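Local structure of NADP-dependent glyceraldehyde-3-phosphate dehydrogenase (Bacillus halodurans, 3PRL) at residues D264-L269 / T294-V299. The protein probably catalyses the NADP-dependent, non-phosphorylating oxidation of glyceraldehyde 3-phosphate, as a member of the aldehyde dehydrogenase family. Numbering follows the deposited sequence.
Sequences DPAIVL and TAIKRV
A beta-alpha-beta unit of the aldehyde dehydrogenase fold, made of strand 264-268, helix 274-286 and strand 296-302, brings two neighbouring parallel strands together here, and Asp264 holds residues 295 and 297 of the second segment with its side chain and its backbone. Its carbonyl O takes the N-H of Lys297 in an almost straight bond (2.9 Å, 177° at the hydrogen), in the carbonyl plane. Its carboxylate reaches back to residues 294-295, which lead into the strand: with CG beside the backbone N (chi1 -56°), OD2 accepts Ala295 N at 2.9 Å on its anti side, 30° out of the carboxylate plane. Thr444 OG1 also bonds OD2, and Gln415 N holds OD1, which together fix the rotation of this buried carboxylate. Replacing Asp264 by an alanine removes the carboxylate and would probably leave the N-H groups of Ala295 and Gln415, and Thr444 OG1, without this partner. A water links Asp264 N, Ala295 O and Lys297 NZ, accepting from both nitrogens and donating to the carbonyl; that ammonium also makes a salt bridge with Glu386. Thr294 lies about 8 Å, side chain to side chain, from Glu259, the predicted active-site residue. Farther along, Pro265 and Arg298 run side by side, and NH2 of Arg298 donates to Lys263 O. On the other face, Ala266 CB meets Ile296 CG2 at 3.7 Å, and both residues touch Ile281 of the connecting helix. Val268 CG2 packs against Val299 CG1, while Ala266 N donates a short 2.6 Å bond to Arg298 O, nearly in line with its C=O.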
ATOM      1  N   ASP D 264     -13.703 -26.567 -13.056  1.00 25.39           N
ATOM      2  CA  ASP D 264     -13.368 -25.411 -13.905  1.00 24.45           C
ATOM      3  C   ASP D 264     -13.890 -25.618 -15.339  1.00 24.57           C
ATOM      4  O   ASP D 264     -13.613 -26.634 -15.958  1.00 25.16           O
ATOM      5  CB  ASP D 264     -11.848 -25.093 -13.930  1.00 23.41           C
ATOM      6  CG  ASP D 264     -11.243 -24.861 -12.542  1.00 24.33           C
ATOM      7  OD1 ASP D 264     -11.949 -24.400 -11.606  1.00 22.63           O
ATOM      8  OD2 ASP D 264     -10.030 -25.145 -12.382  1.00 22.64           O
ATOM      9  N   PRO D 265     -14.684 -24.663 -15.846  1.00 24.72           N
ATOM     10  CA  PRO D 265     -15.122 -24.734 -17.240  1.00 25.69           C
ATOM     11  C   PRO D 265     -14.122 -24.133 -18.203  1.00 27.00           C
ATOM     12  O   PRO D 265     -13.378 -23.204 -17.848  1.00 27.16           O
ATOM     13  CB  PRO D 265     -16.397 -23.895 -17.256  1.00 25.08           C
ATOM     14  CG  PRO D 265     -16.198 -22.898 -16.109  1.00 22.10           C
ATOM     15  CD  PRO D 265     -15.447 -23.664 -15.063  1.00 23.88           C
ATOM     16  N   ALA D 266     -14.097 -24.672 -19.415  1.00 28.22           N
ATOM     17  CA  ALA D 266     -13.415 -24.026 -20.510  1.00 29.28           C
ATOM     18  C   ALA D 266     -14.529 -23.520 -21.405  1.00 30.77           C
ATOM     19  O   ALA D 266     -15.399 -24.285 -21.809  1.00 31.17           O
ATOM     20  CB  ALA D 266     -12.549 -25.009 -21.241  1.00 29.70           C
ATOM     21  N   ILE D 267     -14.519 -22.221 -21.675  1.00 31.51           N
ATOM     22  CA  ILE D 267     -15.498 -21.636 -22.583  1.00 32.51           C
ATOM     23  C   ILE D 267     -14.795 -21.290 -23.887  1.00 33.60           C
ATOM     24  O   ILE D 267     -13.796 -20.565 -23.878  1.00 33.95           O
ATOM     25  CB  ILE D 267     -16.178 -20.406 -21.951  1.00 31.96           C
ATOM     26  CG1 ILE D 267     -16.799 -20.812 -20.598  1.00 30.06           C
ATOM     27  CG2 ILE D 267     -17.198 -19.808 -22.911  1.00 31.24           C
ATOM     28  CD1 ILE D 267     -17.561 -19.718 -19.862  1.00 31.30           C
ATOM     29  N   VAL D 268     -15.308 -21.841 -24.990  1.00 34.00           N
ATOM     30  CA  VAL D 268     -14.740 -21.641 -26.322  1.00 34.43           C
ATOM     31  C   VAL D 268     -15.783 -20.997 -27.254  1.00 35.40           C
ATOM     32  O   VAL D 268     -16.762 -21.636 -27.643  1.00 35.43           O
ATOM     33  CB  VAL D 268     -14.201 -22.971 -26.909  1.00 34.68           C
ATOM     34  CG1 VAL D 268     -13.174 -22.703 -27.987  1.00 33.48           C
ATOM     35  CG2 VAL D 268     -13.579 -23.848 -25.811  1.00 32.47           C
ATOM     36  N   LEU D 269     -15.587 -19.715 -27.563  1.00 36.07           N
ATOM     37  CA  LEU D 269     -16.473 -18.981 -28.474  1.00 37.76           C
ATOM     38  C   LEU D 269     -16.028 -19.113 -29.936  1.00 38.96           C
ATOM     39  O   LEU D 269     -14.949 -19.626 -30.211  1.00 38.37           O
ATOM     40  CB  LEU D 269     -16.584 -17.502 -28.067  1.00 37.80           C
ATOM     41  CG  LEU D 269     -17.206 -17.185 -26.701  1.00 40.00           C
ATOM     42  CD1 LEU D 269     -17.264 -15.672 -26.447  1.00 36.90           C
ATOM     43  CD2 LEU D 269     -18.586 -17.826 -26.555  1.00 37.60           C
ATOM     44  N   THR D 294      -7.555 -27.438  -9.221  1.00 25.12           N
ATOM     45  CA  THR D 294      -7.502 -26.480 -10.304  1.00 25.53           C
ATOM     46  C   THR D 294      -7.104 -27.201 -11.603  1.00 26.12           C
ATOM     47  O   THR D 294      -5.970 -27.670 -11.750  1.00 26.40           O
ATOM     48  CB  THR D 294      -6.520 -25.355  -9.986  1.00 25.40           C
ATOM     49  OG1 THR D 294      -6.575 -25.049  -8.578  1.00 28.52           O
ATOM     50  CG2 THR D 294      -6.868 -24.118 -10.782  1.00 28.72           C
ATOM     51  N   ALA D 295      -8.061 -27.281 -12.520  1.00 26.39           N
ATOM     52  CA  ALA D 295      -7.939 -27.997 -13.787  1.00 26.43           C
ATOM     53  C   ALA D 295      -9.238 -27.839 -14.535  1.00 26.52           C
ATOM     54  O   ALA D 295     -10.309 -27.855 -13.928  1.00 26.28           O
ATOM     55  CB  ALA D 295      -7.677 -29.475 -13.552  1.00 27.07           C
ATOM     56  N   ILE D 296      -9.142 -27.721 -15.856  1.00 26.61           N
ATOM     57  CA  ILE D 296     -10.308 -27.702 -16.715  1.00 26.76           C
ATOM     58  C   ILE D 296     -10.976 -29.093 -16.697  1.00 27.13           C
ATOM     59  O   ILE D 296     -10.340 -30.109 -16.966  1.00 27.92           O
ATOM     60  CB  ILE D 296      -9.914 -27.308 -18.152  1.00 26.75           C
ATOM     61  CG1 ILE D 296      -9.440 -25.844 -18.215  1.00 25.25           C
ATOM     62  CG2 ILE D 296     -11.028 -27.647 -19.142  1.00 26.28           C
ATOM     63  CD1 ILE D 296     -10.512 -24.797 -18.042  1.00 26.27           C
ATOM     64  N   LYS D 297     -12.259 -29.131 -16.378  1.00 26.62           N
ATOM     65  CA  LYS D 297     -12.971 -30.398 -16.267  1.00 26.23           C
ATOM     66  C   LYS D 297     -14.281 -30.369 -17.021  1.00 27.10           C
ATOM     67  O   LYS D 297     -15.058 -31.291 -16.910  1.00 28.10           O
ATOM     68  CB  LYS D 297     -13.241 -30.721 -14.797  1.00 25.30           C
ATOM     69  CG  LYS D 297     -12.015 -31.100 -13.987  1.00 25.05           C
ATOM     70  CD  LYS D 297     -12.345 -30.988 -12.546  1.00 24.25           C
ATOM     71  CE  LYS D 297     -11.160 -31.298 -11.678  1.00 24.43           C
ATOM     72  NZ  LYS D 297     -11.188 -30.395 -10.476  1.00 23.12           N
ATOM     73  N   ARG D 298     -14.503 -29.309 -17.791  1.00 27.87           N
ATOM     74  CA  ARG D 298     -15.755 -29.056 -18.502  1.00 29.17           C
ATOM     75  C   ARG D 298     -15.459 -28.174 -19.702  1.00 29.89           C
ATOM     76  O   ARG D 298     -14.856 -27.109 -19.543  1.00 29.51           O
ATOM     77  CB  ARG D 298     -16.707 -28.251 -17.611  1.00 29.31           C
ATOM     78  CG  ARG D 298     -17.706 -29.019 -16.791  1.00 30.77           C
ATOM     79  CD  ARG D 298     -18.787 -28.057 -16.296  1.00 29.38           C
ATOM     80  NE  ARG D 298     -18.311 -27.109 -15.285  1.00 29.90           N
ATOM     81  CZ  ARG D 298     -19.104 -26.299 -14.581  1.00 28.50           C
ATOM     82  NH1 ARG D 298     -20.427 -26.321 -14.771  1.00 30.22           N
ATOM     83  NH2 ARG D 298     -18.580 -25.472 -13.676  1.00 29.01           N
ATOM     84  N   VAL D 299     -15.879 -28.587 -20.895  1.00 30.70           N
ATOM     85  CA  VAL D 299     -15.801 -27.682 -22.037  1.00 30.92           C
ATOM     86  C   VAL D 299     -17.186 -27.279 -22.531  1.00 32.25           C
ATOM     87  O   VAL D 299     -17.920 -28.094 -23.079  1.00 32.81           O
ATOM     88  CB  VAL D 299     -14.998 -28.259 -23.222  1.00 31.11           C
ATOM     89  CG1 VAL D 299     -14.918 -27.225 -24.348  1.00 27.56           C
ATOM     90  CG2 VAL D 299     -13.596 -28.698 -22.792  1.00 26.79           C
TER
HETATM   91  O   HOH W   1     -11.619 -27.832 -11.657  1.00 13.52           O